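Local coordinates for protein dihydrodipicolinate synthase (Aquifex aeolicus, PDB 2EHH) that probably catalyses the condensation of pyruvate with aspartate beta-semialdehyde to 4-hydroxy-tetrahydrodipicolinate, a step of lysine biosynthesis, at residues V252-W257 with E276-L281; V7-P12 with A206-P211; E83-T88 with K119-E124; A89-V94 with V125-I130; I131-S136 with S160-P165. One frame throughout, in Å; residues are numbered along the deposited sequence.

Contact 1: V252-W257 with E276-L281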
# COMPACT_ATOMS: atom_id res chain seq x y z
N VAL A 252 0.91 -18.51 -18.58
CA VAL A 252 0.17 -19.75 -18.75
C VAL A 252 -0.19 -20.04 -20.21
O VAL A 252 -0.14 -21.19 -20.64
CB VAL A 252 -1.12 -19.78 -17.88
CG1 VAL A 252 -2.13 -18.77 -18.38
CG2 VAL A 252 -1.70 -21.18 -17.86
N LYS A 253 -0.56 -19.02 -20.98
CA LYS A 253 -0.88 -19.25 -22.38
C LYS A 253 0.40 -19.66 -23.10
O LYS A 253 0.39 -20.53 -23.98
CB LYS A 253 -1.48 -18.00 -23.03
CG LYS A 253 -1.72 -18.16 -24.53
CD LYS A 253 -2.62 -17.07 -25.11
CE LYS A 253 -4.04 -17.58 -25.33
NZ LYS A 253 -4.87 -16.60 -26.11
N THR A 254 1.52 -19.05 -22.72
CA THR A 254 2.80 -19.38 -23.32
C THR A 254 3.17 -20.83 -23.00
O THR A 254 3.72 -21.55 -23.85
CB THR A 254 3.93 -18.45 -22.82
OG1 THR A 254 3.62 -17.09 -23.15
CG2 THR A 254 5.26 -18.83 -23.46
N ALA A 255 2.88 -21.27 -21.78
CA ALA A 255 3.18 -22.64 -21.37
C ALA A 255 2.35 -23.63 -22.19
O ALA A 255 2.87 -24.66 -22.63
CB ALA A 255 2.89 -22.82 -19.88
N CYS A 256 1.07 -23.32 -22.37
CA CYS A 256 0.19 -24.19 -23.14
C CYS A 256 0.69 -24.27 -24.58
O CYS A 256 0.57 -25.31 -25.23
CB CYS A 256 -1.25 -23.66 -23.12
SG CYS A 256 -2.04 -23.76 -21.49
N TRP A 257 1.24 -23.17 -25.09
CA TRP A 257 1.77 -23.15 -26.45
C TRP A 257 2.96 -24.10 -26.51
O TRP A 257 3.09 -24.86 -27.47
CB TRP A 257 2.23 -21.74 -26.83
CG TRP A 257 3.18 -21.72 -28.00
CD1 TRP A 257 2.88 -21.98 -29.31
CD2 TRP A 257 4.58 -21.45 -27.95
NE1 TRP A 257 4.02 -21.88 -30.08
CE2 TRP A 257 5.08 -21.56 -29.27
CE3 TRP A 257 5.47 -21.13 -26.92
CZ2 TRP A 257 6.43 -21.35 -29.59
CZ3 TRP A 257 6.82 -20.92 -27.23
CH2 TRP A 257 7.28 -21.04 -28.56
N GLU A 276 13.93 -13.51 -22.14
CA GLU A 276 14.52 -13.95 -20.88
C GLU A 276 13.50 -14.69 -20.01
O GLU A 276 13.76 -15.79 -19.53
CB GLU A 276 15.09 -12.76 -20.11
CG GLU A 276 16.19 -12.01 -20.86
CD GLU A 276 16.39 -10.59 -20.34
OE1 GLU A 276 15.41 -9.81 -20.33
OE2 GLU A 276 17.53 -10.25 -19.96
N ASN A 277 12.33 -14.08 -19.82
CA ASN A 277 11.29 -14.69 -19.01
C ASN A 277 10.73 -15.95 -19.66
O ASN A 277 10.47 -16.94 -18.97
CB ASN A 277 10.16 -13.68 -18.76
CG ASN A 277 10.52 -12.65 -17.71
OD1 ASN A 277 9.92 -11.58 -17.64
ND2 ASN A 277 11.49 -12.98 -16.87
N GLU A 278 10.55 -15.92 -20.97
CA GLU A 278 10.03 -17.09 -21.66
C GLU A 278 10.98 -18.28 -21.48
O GLU A 278 10.53 -19.42 -21.39
CB GLU A 278 9.82 -16.80 -23.14
CG GLU A 278 9.36 -18.01 -23.95
CD GLU A 278 8.58 -17.64 -25.20
OE1 GLU A 278 8.61 -18.44 -26.16
OE2 GLU A 278 7.93 -16.57 -25.22
N ASN A 279 12.28 -18.01 -21.43
CA ASN A 279 13.26 -19.09 -21.25
C ASN A 279 13.21 -19.62 -19.83
O ASN A 279 13.43 -20.81 -19.59
CB ASN A 279 14.68 -18.60 -21.58
CG ASN A 279 14.96 -18.60 -23.07
OD1 ASN A 279 14.68 -19.58 -23.77
ND2 ASN A 279 15.54 -17.52 -23.57
N LYS A 280 12.95 -18.74 -18.87
CA LYS A 280 12.85 -19.14 -17.47
C LYS A 280 11.67 -20.10 -17.36
O LYS A 280 11.74 -21.14 -16.70
CB LYS A 280 12.62 -17.92 -16.58
CG LYS A 280 12.62 -18.22 -15.09
CD LYS A 280 14.02 -18.54 -14.57
CE LYS A 280 14.00 -18.85 -13.08
NZ LYS A 280 13.06 -19.96 -12.75
N LEU A 281 10.58 -19.76 -18.03
CA LEU A 281 9.39 -20.59 -18.01
C LEU A 281 9.69 -21.96 -18.60
O LEU A 281 9.37 -22.98 -17.99
CB LEU A 281 8.26 -19.94 -18.81
CG LEU A 281 7.01 -20.80 -19.02
CD1 LEU A 281 6.38 -21.15 -17.67
CD2 LEU A 281 6.01 -20.04 -19.89
O HOH W 1 5.33 -15.62 -24.80
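Thr254 and Leu281 cross obliquely, methyl against methyl: Leu281 CD2 lies 3.8 Å from Thr254 CG2. Leu281 CD2 also reaches Ala255 CB at 4.2 Å, a residue small enough to let a branched tip settle on the helix surface. Leu281 CG is anti to its backbone N (chi1 173°), and from it CD2 reaches helix 250-258. Threonine suits its place because its two branches do different work. CG2 joins the apolar patch, while OG1 is hydrogen-bonded to Ile250 O one turn earlier and accepts from a water at 2.8 Å. That water also donates to Glu278 OE2, at 2.8 Å, and so ties the two helices together.

Beyond the threonine, Trp257 and Glu278 cross at about a right angle, with the indole and carboxylate planes 68° apart. Glu278 OE1 comes obliquely to within 3.2 Å of Trp257 CZ3, but its polar partner is Lys264, through a salt bridge; Lys264 also makes a cation-pi contact with the indole. The helices belong to the helical part that follows the barrel, and the axes of 252-257 and 276-281 come to 10.6 Å of each other, a spacing bridged by side-chain ends and water. Chemically, a small greasy patch is bordered by a carboxylate whose charge is probably balanced by Lys264, which is likely to keep Glu278 ionised beside the aromatic ring.

Contact 2: V7-P12 with A206-P211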
# COMPACT_ATOMS: atom_id res chain seq x y z
N VAL A 7 -10.50 -25.11 -13.49
CA VAL A 7 -9.49 -24.44 -14.29
C VAL A 7 -10.00 -23.15 -14.94
O VAL A 7 -11.06 -23.14 -15.56
CB VAL A 7 -8.93 -25.38 -15.39
CG1 VAL A 7 -10.06 -25.81 -16.33
CG2 VAL A 7 -7.83 -24.67 -16.18
N ALA A 8 -9.24 -22.07 -14.78
CA ALA A 8 -9.58 -20.80 -15.41
C ALA A 8 -8.94 -21.02 -16.78
O ALA A 8 -7.74 -20.81 -16.97
CB ALA A 8 -8.91 -19.63 -14.67
N LEU A 9 -9.75 -21.48 -17.72
CA LEU A 9 -9.25 -21.81 -19.05
C LEU A 9 -8.84 -20.64 -19.93
O LEU A 9 -9.54 -19.62 -20.01
CB LEU A 9 -10.31 -22.64 -19.78
CG LEU A 9 -9.81 -23.58 -20.88
CD1 LEU A 9 -9.05 -24.73 -20.24
CD2 LEU A 9 -10.99 -24.11 -21.68
N ILE A 10 -7.70 -20.78 -20.59
CA ILE A 10 -7.22 -19.76 -21.51
C ILE A 10 -8.13 -19.84 -22.73
O ILE A 10 -8.83 -20.83 -22.92
CB ILE A 10 -5.79 -20.06 -22.00
CG1 ILE A 10 -5.75 -21.46 -22.63
CG2 ILE A 10 -4.81 -19.96 -20.85
CD1 ILE A 10 -4.47 -21.78 -23.37
N THR A 11 -8.14 -18.79 -23.55
CA THR A 11 -8.93 -18.79 -24.78
C THR A 11 -7.96 -18.80 -25.95
O THR A 11 -7.30 -17.80 -26.23
CB THR A 11 -9.83 -17.54 -24.88
OG1 THR A 11 -10.74 -17.50 -23.78
CG2 THR A 11 -10.64 -17.58 -26.19
N PRO A 12 -7.83 -19.95 -26.63
CA PRO A 12 -6.93 -20.10 -27.78
C PRO A 12 -7.32 -19.17 -28.92
O PRO A 12 -8.50 -18.97 -29.21
CB PRO A 12 -7.10 -21.57 -28.17
CG PRO A 12 -7.50 -22.23 -26.89
CD PRO A 12 -8.47 -21.23 -26.30
N ALA A 206 -2.71 -22.72 -12.75
CA ALA A 206 -1.77 -23.83 -12.90
C ALA A 206 -2.45 -25.08 -13.46
O ALA A 206 -1.79 -25.93 -14.06
CB ALA A 206 -1.13 -24.15 -11.55
N ASN A 207 -3.75 -25.17 -13.24
CA ASN A 207 -4.56 -26.29 -13.72
C ASN A 207 -4.47 -26.47 -15.24
O ASN A 207 -4.66 -27.57 -15.75
CB ASN A 207 -6.03 -26.06 -13.36
CG ASN A 207 -6.51 -26.99 -12.30
OD1 ASN A 207 -5.88 -28.01 -12.04
ND2 ASN A 207 -7.63 -26.66 -11.68
N ASN A 208 -4.21 -25.37 -15.94
CA ASN A 208 -4.10 -25.39 -17.39
C ASN A 208 -3.00 -26.31 -17.90
O ASN A 208 -3.11 -26.85 -19.00
CB ASN A 208 -3.85 -23.97 -17.92
CG ASN A 208 -5.11 -23.15 -18.02
OD1 ASN A 208 -5.90 -23.31 -18.95
ND2 ASN A 208 -5.32 -22.25 -17.06
N VAL A 209 -1.95 -26.49 -17.11
CA VAL A 209 -0.83 -27.31 -17.55
C VAL A 209 -0.53 -28.57 -16.74
O VAL A 209 0.08 -29.50 -17.27
CB VAL A 209 0.45 -26.47 -17.68
CG1 VAL A 209 0.21 -25.34 -18.69
CG2 VAL A 209 0.84 -25.90 -16.34
N MET A 210 -0.91 -28.59 -15.47
CA MET A 210 -0.69 -29.77 -14.64
C MET A 210 -1.97 -30.08 -13.86
O MET A 210 -2.00 -30.02 -12.63
CB MET A 210 0.49 -29.55 -13.68
CG MET A 210 1.85 -29.61 -14.37
SD MET A 210 3.26 -29.53 -13.26
CE MET A 210 3.37 -31.22 -12.69
N PRO A 211 -3.05 -30.43 -14.58
CA PRO A 211 -4.38 -30.76 -14.05
C PRO A 211 -4.37 -31.86 -12.98
O PRO A 211 -5.00 -31.72 -11.93
CB PRO A 211 -5.15 -31.22 -15.29
CG PRO A 211 -4.44 -30.56 -16.42
CD PRO A 211 -3.00 -30.66 -16.04
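Val7 meets Asn207 and Asn208 together. Its CB is 3.6 Å from Asn207 CB, and CG2, anti to the backbone N, runs up to the Asn208 amide with the two side chains at about a right angle. Asn207 spends its own ND2 on Ser5 OG and Ile6 O. At Ala8 the backbone takes over: Asn208 ND2 donates to Ala8 O at 2.8 Å, nearly straight at 172°. The oxygen lies almost in the plane of the asparagine amide, whereas the donor sits well above the plane of the accepting carbonyl. ND2 also bonds Val205 O, and a primary amide suits the place because one nitrogen supplies both hydrogens. Leu9 follows, its CD1 3.7 Å from Asn208 OD1, and Ile10 CG2 approaches the same Asn208 OD1 at 4.0 Å. A leucine in place of Asn208 would probably leave Ala8 O and Val205 O without this buried donor.

The contact lies where the first barrel strand, 4-8, meets the loop after the last, 201-204, and Ala8 pairs with Ser204 through the backbone, closing the (beta/alpha)8 barrel. His30 of helix 20-31 packs on Val7 and Leu9, while Val252 of helix 250-258 touches both Ile10 and Asn208.

Contact 3: E83-T88 with K119-E124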
# COMPACT_ATOMS: atom_id res chain seq x y z
N GLU A 83 -25.26 -4.86 -18.85
CA GLU A 83 -24.49 -5.79 -19.67
C GLU A 83 -24.27 -7.13 -18.96
O GLU A 83 -24.41 -8.19 -19.57
CB GLU A 83 -23.16 -5.14 -20.03
CG GLU A 83 -22.09 -6.08 -20.56
CD GLU A 83 -20.80 -5.35 -20.88
OE1 GLU A 83 -20.69 -4.78 -21.99
OE2 GLU A 83 -19.89 -5.34 -20.02
N ALA A 84 -23.91 -7.08 -17.68
CA ALA A 84 -23.68 -8.30 -16.92
C ALA A 84 -24.96 -9.13 -16.83
O ALA A 84 -24.91 -10.36 -16.83
CB ALA A 84 -23.17 -7.96 -15.51
N VAL A 85 -26.11 -8.46 -16.73
CA VAL A 85 -27.37 -9.18 -16.66
C VAL A 85 -27.61 -9.94 -17.96
O VAL A 85 -27.92 -11.13 -17.95
CB VAL A 85 -28.57 -8.23 -16.42
CG1 VAL A 85 -29.88 -8.98 -16.59
CG2 VAL A 85 -28.49 -7.63 -15.02
N HIS A 86 -27.46 -9.25 -19.08
CA HIS A 86 -27.67 -9.88 -20.38
C HIS A 86 -26.76 -11.08 -20.63
O HIS A 86 -27.23 -12.13 -21.06
CB HIS A 86 -27.49 -8.86 -21.51
CG HIS A 86 -28.69 -7.99 -21.73
ND1 HIS A 86 -28.91 -7.29 -22.90
CD2 HIS A 86 -29.75 -7.70 -20.93
CE1 HIS A 86 -30.04 -6.62 -22.81
NE2 HIS A 86 -30.57 -6.85 -21.62
N LEU A 87 -25.47 -10.93 -20.35
CA LEU A 87 -24.54 -12.02 -20.56
C LEU A 87 -24.81 -13.18 -19.61
O LEU A 87 -24.67 -14.35 -19.98
CB LEU A 87 -23.09 -11.53 -20.38
CG LEU A 87 -22.00 -12.50 -20.82
CD1 LEU A 87 -22.27 -13.00 -22.23
CD2 LEU A 87 -20.64 -11.81 -20.75
N THR A 88 -25.22 -12.87 -18.38
CA THR A 88 -25.51 -13.92 -17.42
C THR A 88 -26.79 -14.64 -17.86
O THR A 88 -26.92 -15.86 -17.70
CB THR A 88 -25.69 -13.33 -16.01
OG1 THR A 88 -24.48 -12.66 -15.62
CG2 THR A 88 -25.97 -14.44 -15.00
N LYS A 119 -27.09 -8.05 -6.78
CA LYS A 119 -28.49 -8.34 -6.48
C LYS A 119 -29.29 -8.32 -7.79
O LYS A 119 -30.07 -9.23 -8.07
CB LYS A 119 -29.05 -7.29 -5.52
CG LYS A 119 -30.44 -7.60 -4.99
CD LYS A 119 -30.98 -6.43 -4.18
CE LYS A 119 -32.19 -6.82 -3.35
NZ LYS A 119 -33.31 -7.34 -4.18
N THR A 120 -29.07 -7.28 -8.59
CA THR A 120 -29.77 -7.14 -9.86
C THR A 120 -29.55 -8.35 -10.76
O THR A 120 -30.51 -8.92 -11.30
CB THR A 120 -29.33 -5.85 -10.59
OG1 THR A 120 -29.70 -4.72 -9.79
CG2 THR A 120 -30.01 -5.73 -11.96
N VAL A 121 -28.30 -8.75 -10.93
CA VAL A 121 -27.97 -9.90 -11.76
C VAL A 121 -28.58 -11.19 -11.20
O VAL A 121 -29.22 -11.95 -11.93
CB VAL A 121 -26.44 -10.09 -11.88
CG1 VAL A 121 -26.13 -11.38 -12.63
CG2 VAL A 121 -25.83 -8.90 -12.62
N ALA A 122 -28.40 -11.42 -9.90
CA ALA A 122 -28.91 -12.63 -9.26
C ALA A 122 -30.44 -12.78 -9.32
O ALA A 122 -30.95 -13.87 -9.57
CB ALA A 122 -28.45 -12.68 -7.79
N GLN A 123 -31.16 -11.68 -9.08
CA GLN A 123 -32.61 -11.73 -9.11
C GLN A 123 -33.15 -11.83 -10.53
O GLN A 123 -34.28 -12.28 -10.75
CB GLN A 123 -33.21 -10.50 -8.42
CG GLN A 123 -32.85 -10.40 -6.94
CD GLN A 123 -33.70 -9.39 -6.20
OE1 GLN A 123 -33.89 -8.26 -6.67
NE2 GLN A 123 -34.22 -9.78 -5.05
N GLU A 124 -32.34 -11.42 -11.50
CA GLU A 124 -32.76 -11.47 -12.90
C GLU A 124 -32.56 -12.84 -13.53
O GLU A 124 -33.40 -13.30 -14.31
CB GLU A 124 -32.00 -10.43 -13.72
CG GLU A 124 -32.70 -9.10 -13.81
CD GLU A 124 -34.10 -9.23 -14.38
OE1 GLU A 124 -34.23 -9.72 -15.52
OE2 GLU A 124 -35.06 -8.86 -13.67
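Val121 faces Ala84, Val85 and Thr88 across two neighbouring helices, and its side chain can be followed branch by branch. At CB it forks. CG1, anti to the backbone N (chi1 174°), goes to Thr88, where it lies 3.6 Å from OG1 and 3.9 Å from CG2, the two side chains crossing at about a right angle. CG2 takes the other direction and touches Val85 CG2 at 3.8 Å and Ala84 CB at 4.0 Å.

Helices 81-93 and 111-124 are consecutive outer helices of the (beta/alpha)8 barrel; the axes of 83-88 and 119-124 run 28° from parallel and come within 9.2 Å. Beta-branched and small residues suit such close neighbours, since short side chains fill the seam without forcing the helices apart. The Thr88 hydroxyl can lie against the valine methyl because its polar needs are met elsewhere: OG1 donates to Ala84 O at 2.6 Å, on the opposite face of that carbonyl from Thr88 N, and also bonds Thr76 OG1. Toward the outside, Val85 CG2 meets the Thr120 methyl, and Val85 CG1 lies 3.9 Å from Glu124 CB, so the glutamate contributes its aliphatic base. Thr120 also packs on Leu268 of a neighbouring subunit, while Val121 touches Ile129 in strand 129-133.

Contact 4: A89-V94 with V125-I130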
# COMPACT_ATOMS: atom_id res chain seq x y z
N ALA A 89 -27.72 -13.89 -18.44
CA ALA A 89 -28.97 -14.48 -18.94
C ALA A 89 -28.62 -15.47 -20.04
O ALA A 89 -29.18 -16.57 -20.10
CB ALA A 89 -29.88 -13.38 -19.48
N HIS A 90 -27.70 -15.08 -20.92
CA HIS A 90 -27.27 -15.93 -22.02
C HIS A 90 -26.68 -17.24 -21.50
O HIS A 90 -27.03 -18.32 -21.98
CB HIS A 90 -26.21 -15.21 -22.86
CG HIS A 90 -25.56 -16.08 -23.89
ND1 HIS A 90 -26.21 -16.47 -25.05
CD2 HIS A 90 -24.35 -16.68 -23.92
CE1 HIS A 90 -25.42 -17.26 -25.75
NE2 HIS A 90 -24.28 -17.41 -25.08
N ALA A 91 -25.78 -17.14 -20.52
CA ALA A 91 -25.15 -18.32 -19.94
C ALA A 91 -26.22 -19.28 -19.42
O ALA A 91 -26.12 -20.50 -19.60
CB ALA A 91 -24.22 -17.90 -18.79
N LYS A 92 -27.23 -18.72 -18.78
CA LYS A 92 -28.35 -19.49 -18.25
C LYS A 92 -29.03 -20.19 -19.43
O LYS A 92 -29.24 -21.40 -19.43
CB LYS A 92 -29.32 -18.53 -17.56
CG LYS A 92 -30.74 -19.04 -17.34
CD LYS A 92 -30.82 -20.06 -16.23
CE LYS A 92 -32.27 -20.35 -15.88
NZ LYS A 92 -32.37 -21.42 -14.85
N GLU A 93 -29.34 -19.40 -20.45
CA GLU A 93 -30.00 -19.88 -21.66
C GLU A 93 -29.31 -21.04 -22.36
O GLU A 93 -29.98 -21.99 -22.78
CB GLU A 93 -30.14 -18.73 -22.66
CG GLU A 93 -31.23 -17.74 -22.32
CD GLU A 93 -32.60 -18.35 -22.47
OE1 GLU A 93 -32.90 -18.88 -23.56
OE2 GLU A 93 -33.39 -18.30 -21.49
N VAL A 94 -27.99 -20.98 -22.50
CA VAL A 94 -27.28 -22.04 -23.20
C VAL A 94 -26.83 -23.23 -22.35
O VAL A 94 -26.10 -24.10 -22.84
CB VAL A 94 -26.05 -21.48 -23.97
CG1 VAL A 94 -26.51 -20.42 -24.96
CG2 VAL A 94 -25.04 -20.91 -23.00
N VAL A 125 -31.45 -13.49 -13.19
CA VAL A 125 -31.13 -14.79 -13.76
C VAL A 125 -31.04 -15.91 -12.72
O VAL A 125 -30.22 -15.85 -11.79
CB VAL A 125 -29.79 -14.73 -14.52
CG1 VAL A 125 -29.61 -15.97 -15.37
CG2 VAL A 125 -29.74 -13.46 -15.36
N ASP A 126 -31.87 -16.93 -12.89
CA ASP A 126 -31.90 -18.06 -11.99
C ASP A 126 -30.78 -19.06 -12.28
O ASP A 126 -31.03 -20.18 -12.74
CB ASP A 126 -33.27 -18.75 -12.07
CG ASP A 126 -33.37 -19.97 -11.18
OD1 ASP A 126 -32.81 -19.94 -10.07
OD2 ASP A 126 -34.03 -20.95 -11.59
N ILE A 127 -29.55 -18.64 -12.03
CA ILE A 127 -28.38 -19.50 -12.25
C ILE A 127 -27.42 -19.31 -11.09
O ILE A 127 -27.29 -18.21 -10.55
CB ILE A 127 -27.66 -19.13 -13.57
CG1 ILE A 127 -26.54 -20.14 -13.86
CG2 ILE A 127 -27.06 -17.73 -13.48
CD1 ILE A 127 -25.77 -19.85 -15.14
N PRO A 128 -26.72 -20.39 -10.67
CA PRO A 128 -25.79 -20.23 -9.56
C PRO A 128 -24.73 -19.19 -9.91
O PRO A 128 -24.15 -19.22 -10.99
CB PRO A 128 -25.20 -21.63 -9.41
CG PRO A 128 -26.35 -22.52 -9.82
CD PRO A 128 -26.87 -21.80 -11.05
N ILE A 129 -24.48 -18.26 -8.99
CA ILE A 129 -23.51 -17.20 -9.22
C ILE A 129 -22.35 -17.23 -8.24
O ILE A 129 -22.54 -17.40 -7.04
CB ILE A 129 -24.19 -15.82 -9.12
CG1 ILE A 129 -25.21 -15.68 -10.26
CG2 ILE A 129 -23.14 -14.71 -9.17
CD1 ILE A 129 -26.15 -14.51 -10.10
N ILE A 130 -21.14 -17.06 -8.78
CA ILE A 130 -19.92 -17.03 -7.98
C ILE A 130 -19.35 -15.62 -8.07
O ILE A 130 -19.04 -15.13 -9.15
CB ILE A 130 -18.84 -17.99 -8.52
CG1 ILE A 130 -19.42 -19.40 -8.66
CG2 ILE A 130 -17.63 -18.00 -7.57
CD1 ILE A 130 -18.44 -20.41 -9.26
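Lys92 NZ donates to the backbone oxygen Asp126 O at 2.8 Å, approaching tilted by 30° from the carbonyl plane. The carboxylate of the same residue adds only a long salt bridge, with Lys92 NZ 3.7 Å from Asp126 OD2. Asp126 is the centre of an inverse gamma turn, closed by a weak bond from Ile127 N to Val125 O, and this turn presents its carbonyl to the lysine. A bend at chi2 (74°) sets Lys92 CD 3.5 Å from Asp126 O, and the chain beyond it is extended, so the aliphatic part lies against the turn.

Nearer the helix, Lys92 and Val125 slide past each other in opposite directions, and Lys92 CB presses on Val125 CG1 at 3.4 Å, tighter than usual for two carbons. The other valine branch, Val125 CG2, comes to 3.7 Å from Ala89 N, and Ala89 CB, pointing mostly away, just touches Val125 CG2 at 4.1 Å. Ile127 CD1 ends the row, 4.1 Å from Lys92 CA and close to Ala91.

Thus the end of helix 81-93 is joined to the turn leading into strand 129-133 largely through one lysine, greasy at its base and charged at its tip, with Ala89 and Ala91 adding apolar contacts; the ammonium probably gains more from the carbonyl than from the distant carboxylate.

Contact 5: I131-S136 with S160-P165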
# COMPACT_ATOMS: atom_id res chain seq x y z
N ILE A 131 -19.22 -14.96 -6.92
CA ILE A 131 -18.65 -13.62 -6.89
C ILE A 131 -17.14 -13.76 -7.12
O ILE A 131 -16.52 -14.72 -6.64
CB ILE A 131 -18.88 -12.96 -5.51
CG1 ILE A 131 -20.37 -12.65 -5.34
CG2 ILE A 131 -18.05 -11.68 -5.40
CD1 ILE A 131 -20.74 -12.22 -3.92
N TYR A 132 -16.55 -12.83 -7.86
CA TYR A 132 -15.12 -12.89 -8.11
C TYR A 132 -14.46 -11.63 -7.58
O TYR A 132 -14.61 -10.55 -8.15
CB TYR A 132 -14.84 -13.06 -9.62
CG TYR A 132 -13.37 -13.11 -9.99
CD1 TYR A 132 -12.40 -13.43 -9.04
CD2 TYR A 132 -12.95 -12.86 -11.30
CE1 TYR A 132 -11.06 -13.51 -9.38
CE2 TYR A 132 -11.60 -12.94 -11.65
CZ TYR A 132 -10.67 -13.27 -10.68
OH TYR A 132 -9.34 -13.38 -11.02
N ASN A 133 -13.75 -11.78 -6.46
CA ASN A 133 -13.08 -10.66 -5.81
C ASN A 133 -11.58 -10.70 -6.08
O ASN A 133 -10.91 -11.67 -5.73
CB ASN A 133 -13.33 -10.72 -4.30
CG ASN A 133 -12.74 -9.53 -3.55
OD1 ASN A 133 -13.11 -8.38 -3.80
ND2 ASN A 133 -11.82 -9.80 -2.63
N ILE A 134 -11.07 -9.66 -6.72
CA ILE A 134 -9.64 -9.56 -7.02
C ILE A 134 -9.25 -8.09 -7.04
O ILE A 134 -9.05 -7.49 -8.10
CB ILE A 134 -9.29 -10.26 -8.36
CG1 ILE A 134 -7.78 -10.12 -8.62
CG2 ILE A 134 -10.13 -9.69 -9.50
CD1 ILE A 134 -7.22 -11.17 -9.57
N PRO A 135 -9.14 -7.49 -5.85
CA PRO A 135 -8.77 -6.08 -5.67
C PRO A 135 -7.54 -5.64 -6.45
O PRO A 135 -7.48 -4.50 -6.92
CB PRO A 135 -8.57 -5.97 -4.16
CG PRO A 135 -9.55 -6.97 -3.62
CD PRO A 135 -9.36 -8.15 -4.55
N SER A 136 -6.56 -6.53 -6.61
CA SER A 136 -5.33 -6.19 -7.32
C SER A 136 -5.58 -5.86 -8.78
O SER A 136 -4.72 -5.28 -9.45
CB SER A 136 -4.31 -7.33 -7.23
OG SER A 136 -4.77 -8.49 -7.90
N SER A 160 -17.73 -17.52 -3.74
CA SER A 160 -16.85 -16.42 -4.08
C SER A 160 -15.46 -16.92 -4.42
O SER A 160 -14.90 -17.77 -3.71
CB SER A 160 -16.75 -15.42 -2.93
OG SER A 160 -15.88 -14.34 -3.29
N LYS A 161 -14.90 -16.43 -5.52
CA LYS A 161 -13.55 -16.78 -5.92
C LYS A 161 -12.73 -15.66 -5.30
O LYS A 161 -12.84 -14.50 -5.71
CB LYS A 161 -13.39 -16.76 -7.43
CG LYS A 161 -11.96 -17.00 -7.89
CD LYS A 161 -11.80 -16.79 -9.40
CE LYS A 161 -10.35 -17.00 -9.84
NZ LYS A 161 -10.11 -16.56 -11.25
N GLU A 162 -11.90 -16.01 -4.33
CA GLU A 162 -11.09 -15.02 -3.64
C GLU A 162 -9.62 -14.98 -4.03
O GLU A 162 -8.84 -15.86 -3.67
CB GLU A 162 -11.20 -15.23 -2.12
CG GLU A 162 -12.58 -14.94 -1.53
CD GLU A 162 -12.94 -13.46 -1.60
OE1 GLU A 162 -12.02 -12.62 -1.53
OE2 GLU A 162 -14.15 -13.15 -1.69
N SER A 163 -9.25 -13.95 -4.80
CA SER A 163 -7.87 -13.75 -5.20
C SER A 163 -7.40 -12.64 -4.27
O SER A 163 -7.36 -11.47 -4.67
CB SER A 163 -7.77 -13.30 -6.65
OG SER A 163 -8.23 -14.30 -7.53
N THR A 164 -7.09 -13.02 -3.04
CA THR A 164 -6.65 -12.09 -2.00
C THR A 164 -5.61 -12.78 -1.12
O THR A 164 -5.72 -13.96 -0.84
CB THR A 164 -7.83 -11.67 -1.07
OG1 THR A 164 -7.32 -10.99 0.08
CG2 THR A 164 -8.59 -12.90 -0.60
N PRO A 165 -4.58 -12.04 -0.68
CA PRO A 165 -3.55 -12.64 0.17
C PRO A 165 -3.93 -12.55 1.65
O PRO A 165 -3.17 -12.98 2.52
CB PRO A 165 -2.32 -11.80 -0.15
CG PRO A 165 -2.92 -10.43 -0.30
CD PRO A 165 -4.16 -10.70 -1.15
O HOH W 2 -6.12 -9.10 -5.18
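Ile131, Tyr132 and Asn133 pair in parallel with Ser160, Lys161 and Glu162, joined by backbone bonds from Lys161 N to Ile131 O (2.6 Å), Asn133 N to Lys161 O and Ser163 N to Asn133 O. On one face Tyr132 and Lys161 lie side by side, pointing the same way. Lys161 is extended, and its CD sits over the tyrosine ring 3.7 Å from the centroid, a CH-pi contact. Ile134 CG2 covers the opposite face toward the rim, and Ser163 OG, held by Gly186 O, lies at the edge in the ring plane. The ring is thereby fixed with Tyr132 OH 3.3 Å from Lys161 NZ.

These are adjacent strands of the (beta/alpha)8 barrel, and this face looks into its interior, where Lys161 is predicted to form the Schiff base with substrate and Tyr132 to act as proton donor/acceptor. Tyr106 of a neighbouring subunit packs on Tyr132.

The other face, turned to the outer helices, carries Ile131 and a polar cluster. Glu162 OE1 receives Asn133 ND2 at 3.0 Å on its syn side, the amide and carboxylate planes 42° apart, and also pairs with Arg169. Glu162 OE2 takes Ser160 OG on its anti side at 2.6 Å. Glutamate suits the spot because its two oxygens serve three donors, and an alanine here would probably leave Arg169 without this countercharge and Ser160 OG free to turn. Past the strands, a water accepts from Ser136 N and donates to Ser163 O, 2.7 Å away, bridging the start of helix 135-138 to the loop.

Four of the contacts build the (beta/alpha)8 barrel and contact 1 belongs to the helices after it. Contacts 3 and 4, with centres 8 Å apart, share helix 81-93 and touch through Thr88 and Val125; contact 4 then passes along strand 129-133 into contact 5, whose two strands are neighbours in the barrel. All three fall in the chain between the segments of contact 2, which brings the first strand and the loop after the last strand together. Contact 1 comes later and touches contact 2, Lys253 NZ probably bonding Thr11 O, but its centre is 36 Å from that of contact 3, across the chain's centre. The closed barrel thus holds contact 5, with the predicted catalytic pair, inside a helical shell.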